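Ubiquitin domain-containing protein DSK2,putative (Plasmodium falciparum, PDB 6JL3) probably acts as a ubiquitin shuttle factor whose ubiquitin-like domain recognises proteasomal receptors. Local coordinates at residues Phe9-Val19 with Leu30-Ile40. Residues are numbered along the deposited sequence; the frame is centred on the assembly and turned at random.
Sequences FKVTGGKEFTV and LKKICAEHVDI
The F17 ring, projecting from strand 15-21, is sandwiched between H37 CB, over the centre of one face and 3.7 Å from the F17 centroid, and F9 CB of its own hairpin, nearer the rim of the opposite face. With CG between the backbone N and the carbonyl carbon (chi1 67°), F17 brings its CZ edge to C34 SG, and V38 CG1 packs 3.6 Å from F17 CE1. The same sulfur lies over a face of the F9 ring, 3.8 Å from its centroid, a sulfur-aromatic contact, so C34 fills the notch between the two phenylalanines; L30 CD2 meets the F9 edge at CZ. The H37 imidazole is nearly parallel to the F17 ring but slid aside, and V19 CG1 sits over its face, 3.5 Å from H37 NE2, while touching I33 CG2. H37 ND1 donates to I33 O (2.8 Å, 173°) within the imidazole plane but from above the carbonyl plane, which holds the ring's rotation. V11 CG1 meets I40 CD1 at 3.8 Å. In this ubiquitin β-grasp fold, strands 5-11 and 15-21 pack against helix 27-35 and the loop after it, while F9 and V38 reach strand 70-75 and L30 touches I47 of strand 45-49.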
loop_
_atom_site.group_PDB
_atom_site.type_symbol
_atom_site.label_atom_id
_atom_site.label_comp_id
_atom_site.label_asym_id
_atom_site.label_seq_id
_atom_site.Cartn_x
_atom_site.Cartn_y
_atom_site.Cartn_z
ATOM N N PHE A 9 -3.411 -6.305 0.056
ATOM C CA PHE A 9 -3.239 -5.751 1.385
ATOM C C PHE A 9 -3.914 -6.630 2.421
ATOM O O PHE A 9 -5.062 -7.060 2.240
ATOM C CB PHE A 9 -3.827 -4.351 1.469
ATOM C CG PHE A 9 -2.993 -3.347 0.781
ATOM C CD1 PHE A 9 -3.154 -3.124 -0.571
ATOM C CD2 PHE A 9 -2.005 -2.664 1.467
ATOM C CE1 PHE A 9 -2.365 -2.221 -1.219
ATOM C CE2 PHE A 9 -1.216 -1.753 0.823
ATOM C CZ PHE A 9 -1.394 -1.534 -0.523
ATOM N N LYS A 10 -3.192 -6.890 3.503
ATOM C CA LYS A 10 -3.740 -7.453 4.725
ATOM C C LYS A 10 -3.829 -6.316 5.728
ATOM O O LYS A 10 -2.807 -5.692 6.057
ATOM C CB LYS A 10 -2.850 -8.576 5.237
ATOM C CG LYS A 10 -2.902 -9.796 4.341
ATOM C CD LYS A 10 -2.004 -10.900 4.843
ATOM C CE LYS A 10 -2.275 -12.217 4.126
ATOM N NZ LYS A 10 -1.503 -13.331 4.752
ATOM N N VAL A 11 -5.048 -6.029 6.178
ATOM C CA VAL A 11 -5.343 -4.885 7.024
ATOM C C VAL A 11 -5.777 -5.380 8.394
ATOM O O VAL A 11 -6.503 -6.378 8.504
ATOM C CB VAL A 11 -6.466 -4.033 6.395
ATOM C CG1 VAL A 11 -6.652 -2.737 7.161
ATOM C CG2 VAL A 11 -6.191 -3.779 4.919
ATOM N N THR A 12 -5.358 -4.657 9.439
ATOM C CA THR A 12 -5.768 -4.989 10.796
ATOM C C THR A 12 -7.275 -5.210 10.851
ATOM O O THR A 12 -8.054 -4.507 10.195
ATOM C CB THR A 12 -5.405 -3.848 11.751
ATOM O OG1 THR A 12 -4.031 -3.501 11.596
ATOM C CG2 THR A 12 -5.628 -4.255 13.201
ATOM N N GLY A 13 -7.686 -6.192 11.645
ATOM C CA GLY A 13 -9.083 -6.544 11.745
ATOM C C GLY A 13 -9.544 -7.582 10.756
ATOM O O GLY A 13 -10.752 -7.679 10.505
ATOM N N GLY A 14 -8.632 -8.357 10.182
ATOM C CA GLY A 14 -9.018 -9.447 9.305
ATOM C C GLY A 14 -9.615 -9.006 7.988
ATOM O O GLY A 14 -10.527 -9.661 7.470
ATOM N N LYS A 15 -9.110 -7.920 7.421
ATOM C CA LYS A 15 -9.610 -7.371 6.173
ATOM C C LYS A 15 -8.557 -7.540 5.085
ATOM O O LYS A 15 -7.347 -7.466 5.341
ATOM C CB LYS A 15 -9.989 -5.906 6.376
ATOM C CG LYS A 15 -11.131 -5.771 7.383
ATOM C CD LYS A 15 -11.601 -4.352 7.571
ATOM C CE LYS A 15 -10.564 -3.530 8.310
ATOM N NZ LYS A 15 -11.230 -2.429 9.050
ATOM N N GLU A 16 -9.020 -7.793 3.866
ATOM C CA GLU A 16 -8.130 -7.992 2.733
ATOM C C GLU A 16 -8.737 -7.396 1.472
ATOM O O GLU A 16 -9.942 -7.519 1.243
ATOM C CB GLU A 16 -7.878 -9.492 2.487
ATOM C CG GLU A 16 -7.205 -10.230 3.633
ATOM C CD GLU A 16 -6.955 -11.696 3.325
ATOM O OE1 GLU A 16 -7.360 -12.159 2.237
ATOM O OE2 GLU A 16 -6.349 -12.386 4.171
ATOM N N PHE A 17 -7.895 -6.765 0.660
ATOM C CA PHE A 17 -8.302 -6.314 -0.666
ATOM C C PHE A 17 -7.080 -6.299 -1.571
ATOM O O PHE A 17 -5.940 -6.251 -1.103
ATOM C CB PHE A 17 -8.994 -4.935 -0.651
ATOM C CG PHE A 17 -8.088 -3.802 -0.267
ATOM C CD1 PHE A 17 -7.864 -3.502 1.068
ATOM C CD2 PHE A 17 -7.451 -3.036 -1.232
ATOM C CE1 PHE A 17 -7.028 -2.470 1.432
ATOM C CE2 PHE A 17 -6.613 -2.002 -0.869
ATOM C CZ PHE A 17 -6.397 -1.718 0.463
ATOM N N THR A 18 -7.336 -6.338 -2.879
ATOM C CA THR A 18 -6.293 -6.267 -3.896
ATOM C C THR A 18 -6.630 -5.130 -4.847
ATOM O O THR A 18 -7.797 -4.934 -5.193
ATOM C CB THR A 18 -6.196 -7.589 -4.682
ATOM O OG1 THR A 18 -5.877 -8.657 -3.778
ATOM C CG2 THR A 18 -5.144 -7.518 -5.783
ATOM N N VAL A 19 -5.605 -4.371 -5.247
ATOM C CA VAL A 19 -5.756 -3.290 -6.212
ATOM C C VAL A 19 -4.763 -3.470 -7.352
ATOM O O VAL A 19 -3.713 -4.094 -7.205
ATOM C CB VAL A 19 -5.595 -1.891 -5.577
ATOM C CG1 VAL A 19 -6.835 -1.526 -4.791
ATOM C CG2 VAL A 19 -4.349 -1.830 -4.697
ATOM N N LEU A 30 -0.486 5.521 -3.018
ATOM C CA LEU A 30 -0.993 4.217 -2.600
ATOM C C LEU A 30 -1.852 4.327 -1.348
ATOM O O LEU A 30 -2.876 3.648 -1.246
ATOM C CB LEU A 30 0.188 3.267 -2.406
ATOM C CG LEU A 30 -0.160 1.821 -2.073
ATOM C CD1 LEU A 30 -1.030 1.215 -3.166
ATOM C CD2 LEU A 30 1.101 0.995 -1.868
ATOM N N LYS A 31 -1.473 5.181 -0.392
ATOM C CA LYS A 31 -2.321 5.410 0.774
ATOM C C LYS A 31 -3.671 5.993 0.367
ATOM O O LYS A 31 -4.710 5.637 0.938
ATOM C CB LYS A 31 -1.629 6.338 1.769
ATOM C CG LYS A 31 -0.446 5.719 2.490
ATOM C CD LYS A 31 0.178 6.693 3.481
ATOM C CE LYS A 31 1.242 6.002 4.312
ATOM N NZ LYS A 31 1.976 6.963 5.174
ATOM N N LYS A 32 -3.682 6.912 -0.599
ATOM C CA LYS A 32 -4.946 7.468 -1.073
ATOM C C LYS A 32 -5.832 6.375 -1.659
ATOM O O LYS A 32 -7.051 6.366 -1.436
ATOM C CB LYS A 32 -4.696 8.596 -2.074
ATOM C CG LYS A 32 -4.112 9.837 -1.416
ATOM C CD LYS A 32 -3.604 10.842 -2.428
ATOM C CE LYS A 32 -3.109 12.090 -1.715
ATOM N NZ LYS A 32 -2.557 13.092 -2.667
ATOM N N ILE A 33 -5.239 5.432 -2.397
ATOM C CA ILE A 33 -5.985 4.278 -2.886
ATOM C C ILE A 33 -6.516 3.457 -1.715
ATOM O O ILE A 33 -7.689 3.063 -1.687
ATOM C CB ILE A 33 -5.101 3.430 -3.821
ATOM C CG1 ILE A 33 -4.810 4.181 -5.124
ATOM C CG2 ILE A 33 -5.768 2.088 -4.109
ATOM C CD1 ILE A 33 -3.737 3.527 -5.987
ATOM N N CYS A 34 -5.669 3.185 -0.722
ATOM C CA CYS A 34 -6.094 2.383 0.419
ATOM C C CYS A 34 -7.269 3.031 1.141
ATOM O O CYS A 34 -8.195 2.337 1.586
ATOM C CB CYS A 34 -4.934 2.171 1.389
ATOM S SG CYS A 34 -3.692 1.006 0.828
ATOM N N ALA A 35 -7.251 4.364 1.270
ATOM C CA ALA A 35 -8.323 5.057 1.973
ATOM C C ALA A 35 -9.651 4.963 1.234
ATOM O O ALA A 35 -10.701 5.108 1.862
ATOM C CB ALA A 35 -7.961 6.532 2.193
ATOM N N GLU A 36 -9.627 4.726 -0.075
ATOM C CA GLU A 36 -10.843 4.489 -0.844
ATOM C C GLU A 36 -11.302 3.038 -0.783
ATOM O O GLU A 36 -12.349 2.714 -1.355
ATOM C CB GLU A 36 -10.632 4.966 -2.288
ATOM C CG GLU A 36 -10.517 6.492 -2.354
ATOM C CD GLU A 36 -10.420 7.088 -3.750
ATOM O OE1 GLU A 36 -10.245 6.349 -4.737
ATOM O OE2 GLU A 36 -10.520 8.332 -3.854
ATOM N N HIS A 37 -10.563 2.176 -0.078
ATOM C CA HIS A 37 -10.919 0.772 0.082
ATOM C C HIS A 37 -11.172 0.331 1.518
ATOM O O HIS A 37 -11.861 -0.675 1.710
ATOM C CB HIS A 37 -9.838 -0.135 -0.536
ATOM C CG HIS A 37 -9.794 -0.056 -2.027
ATOM N ND1 HIS A 37 -9.170 0.974 -2.705
ATOM C CD2 HIS A 37 -10.341 -0.850 -2.979
ATOM C CE1 HIS A 37 -9.324 0.799 -4.003
ATOM N NE2 HIS A 37 -10.030 -0.304 -4.200
ATOM N N VAL A 38 -10.635 1.028 2.524
ATOM C CA VAL A 38 -10.819 0.675 3.926
ATOM C C VAL A 38 -10.945 1.959 4.732
ATOM O O VAL A 38 -10.536 3.038 4.299
ATOM C CB VAL A 38 -9.668 -0.197 4.482
ATOM C CG1 VAL A 38 -9.592 -1.508 3.724
ATOM C CG2 VAL A 38 -8.326 0.532 4.437
ATOM N N ASP A 39 -11.509 1.824 5.933
ATOM C CA ASP A 39 -11.827 2.974 6.778
ATOM C C ASP A 39 -10.643 3.357 7.664
ATOM O O ASP A 39 -10.726 3.364 8.894
ATOM C CB ASP A 39 -13.067 2.664 7.609
ATOM C CG ASP A 39 -13.566 3.853 8.403
ATOM O OD1 ASP A 39 -13.413 5.001 7.941
ATOM O OD2 ASP A 39 -14.124 3.623 9.497
ATOM N N ILE A 40 -9.518 3.684 7.017
ATOM C CA ILE A 40 -8.356 4.240 7.689
ATOM C C ILE A 40 -7.936 5.470 6.897
ATOM O O ILE A 40 -7.569 5.351 5.723
ATOM C CB ILE A 40 -7.183 3.250 7.781
ATOM C CG1 ILE A 40 -7.622 1.922 8.397
ATOM C CG2 ILE A 40 -6.050 3.864 8.606
ATOM C CD1 ILE A 40 -6.518 0.874 8.426
#